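Local atomic coordinates of type I site-specific restriction-modification system, R (Restriction) subunit (Vibrio vulnificus, PDB entry 3H1T), a protein that is probably the DNA-cleaving and translocating subunit of a type I restriction enzyme, here as a fragment, thought to bind DNA and use ATP to move along it. Residues 531-534 against 535-539. Numbering follows the deposited sequence.
Sequences SEFK and QIVGR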
loop_
_atom_site.group_PDB
_atom_site.type_symbol
_atom_site.label_atom_id
_atom_site.label_comp_id
_atom_site.label_asym_id
_atom_site.label_seq_id
_atom_site.Cartn_x
_atom_site.Cartn_y
_atom_site.Cartn_z
ATOM N N SER A 531 -13.435 -4.213 -5.937
ATOM C CA SER A 531 -12.827 -4.140 -4.608
ATOM C C SER A 531 -12.485 -5.534 -4.102
ATOM O O SER A 531 -11.410 -5.750 -3.556
ATOM C CB SER A 531 -13.761 -3.444 -3.608
ATOM O OG SER A 531 -13.856 -2.049 -3.883
ATOM N N GLU A 532 -13.400 -6.480 -4.310
ATOM C CA GLU A 532 -13.191 -7.861 -3.874
ATOM C C GLU A 532 -12.070 -8.500 -4.664
ATOM O O GLU A 532 -11.257 -9.210 -4.108
ATOM C CB GLU A 532 -14.466 -8.703 -4.038
ATOM C CG GLU A 532 -14.261 -10.194 -3.739
ATOM C CD GLU A 532 -15.559 -10.983 -3.583
ATOM O OE1 GLU A 532 -16.245 -11.266 -4.593
ATOM O OE2 GLU A 532 -15.896 -11.324 -2.433
ATOM N N PHE A 533 -12.029 -8.241 -5.963
ATOM C CA PHE A 533 -10.987 -8.814 -6.794
ATOM C C PHE A 533 -9.601 -8.403 -6.291
ATOM O O PHE A 533 -8.714 -9.238 -6.109
ATOM C CB PHE A 533 -11.153 -8.370 -8.252
ATOM C CG PHE A 533 -10.120 -8.945 -9.173
ATOM C CD1 PHE A 533 -10.253 -10.238 -9.673
ATOM C CD2 PHE A 533 -8.998 -8.193 -9.534
ATOM C CE1 PHE A 533 -9.272 -10.782 -10.529
ATOM C CE2 PHE A 533 -8.019 -8.716 -10.384
ATOM C CZ PHE A 533 -8.155 -10.017 -10.885
ATOM N N LYS A 534 -9.428 -7.104 -6.075
ATOM C CA LYS A 534 -8.154 -6.572 -5.609
ATOM C C LYS A 534 -7.758 -7.054 -4.221
ATOM O O LYS A 534 -6.571 -7.120 -3.899
ATOM C CB LYS A 534 -8.175 -5.045 -5.635
ATOM C CG LYS A 534 -8.218 -4.467 -7.046
ATOM C CD LYS A 534 -7.673 -3.048 -7.102
ATOM C CE LYS A 534 -7.987 -2.373 -8.449
ATOM N NZ LYS A 534 -7.332 -2.995 -9.647
ATOM N N GLN A 535 -8.747 -7.368 -3.391
ATOM C CA GLN A 535 -8.485 -7.871 -2.054
ATOM C C GLN A 535 -7.963 -9.296 -2.192
ATOM O O GLN A 535 -7.046 -9.709 -1.479
ATOM C CB GLN A 535 -9.763 -7.877 -1.212
ATOM C CG GLN A 535 -10.182 -6.518 -0.679
ATOM C CD GLN A 535 -11.513 -6.576 0.048
ATOM O OE1 GLN A 535 -12.045 -5.556 0.487
ATOM N NE2 GLN A 535 -12.056 -7.779 0.185
ATOM N N ILE A 536 -8.551 -10.046 -3.118
ATOM C CA ILE A 536 -8.144 -11.418 -3.344
ATOM C C ILE A 536 -6.711 -11.418 -3.842
ATOM O O ILE A 536 -5.841 -12.072 -3.253
ATOM C CB ILE A 536 -9.092 -12.118 -4.344
ATOM C CG1 ILE A 536 -10.436 -12.401 -3.657
ATOM C CG2 ILE A 536 -8.488 -13.414 -4.836
ATOM C CD1 ILE A 536 -11.512 -12.923 -4.580
ATOM N N VAL A 537 -6.457 -10.647 -4.897
ATOM C CA VAL A 537 -5.115 -10.550 -5.469
ATOM C C VAL A 537 -4.078 -10.034 -4.457
ATOM O O VAL A 537 -2.904 -10.405 -4.505
ATOM C CB VAL A 537 -5.137 -9.640 -6.735
ATOM C CG1 VAL A 537 -3.740 -9.419 -7.269
ATOM C CG2 VAL A 537 -5.982 -10.297 -7.810
ATOM N N GLY A 538 -4.527 -9.198 -3.522
ATOM C CA GLY A 538 -3.640 -8.664 -2.510
ATOM C C GLY A 538 -3.253 -9.672 -1.441
ATOM O O GLY A 538 -2.532 -9.338 -0.498
ATOM N N ARG A 539 -3.736 -10.902 -1.561
ATOM C CA ARG A 539 -3.385 -11.915 -0.582
ATOM C C ARG A 539 -1.959 -12.370 -0.827
ATOM O O ARG A 539 -1.284 -12.875 0.078
ATOM C CB ARG A 539 -4.300 -13.140 -0.678
ATOM C CG ARG A 539 -5.707 -12.945 -0.144
ATOM C CD ARG A 539 -5.691 -12.167 1.158
ATOM N NE ARG A 539 -5.982 -10.756 0.919
ATOM C CZ ARG A 539 -5.805 -9.786 1.811
ATOM N NH1 ARG A 539 -5.332 -10.061 3.016
ATOM N NH2 ARG A 539 -6.107 -8.534 1.494
#
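V537 lays its CG2 methyl over one face of the F533 ring one helical turn earlier, a CH-pi contact with CG2 3.9 Å from the ring centroid. V537 CG2 is displaced toward the rim, 3.6 Å from F533 CE2. F533 CG stands anti to the backbone N (chi1 -179°), which carries the ring along the helix flank beneath that methyl. The backbone joins the same two residues: V537 N donates to F533 O at 2.9 Å in an almost straight bond (175°).

Followed outward, Q535 has CB near the carbonyl oxygens of E532 and S531, and CG packs on S531 O at 3.2 Å. The chain is extended beyond CG (chi2 175°), leaving CD farther from S531 O and OE1 4.1 Å from it, with NE2 no nearer; the side chain touches T510 and T511 in a loop. Q535 N donates a hydrogen bond to S531 O. Elsewhere on the helix, I536 CD1 meets E532 CG at 4.0 Å, the side chains crossing at a slant, while the E532 carboxylate turns to R525 and Q507.

The helix runs to V537; just past it, G538 N donates to K534 O, from well above the carbonyl plane. R539 then folds back: its NE donates to Q535 O at 2.8 Å, with that oxygen in the guanidinium plane, and NH2 adds a weak second bond to it.

Helix 530-537 is the crossover of a beta-alpha-beta unit in the C-terminal helicase domain, and the run Q535 to R539 (QIVGR) matches the start of what is probably motif VI of superfamily 2 helicases. I536 packs against strands 518-524 and 441-446, F533 meets L523 and the F565 ring, K534 forms salt bridges with D567 and D571, and S531 OG is hydrogen-bonded to D345.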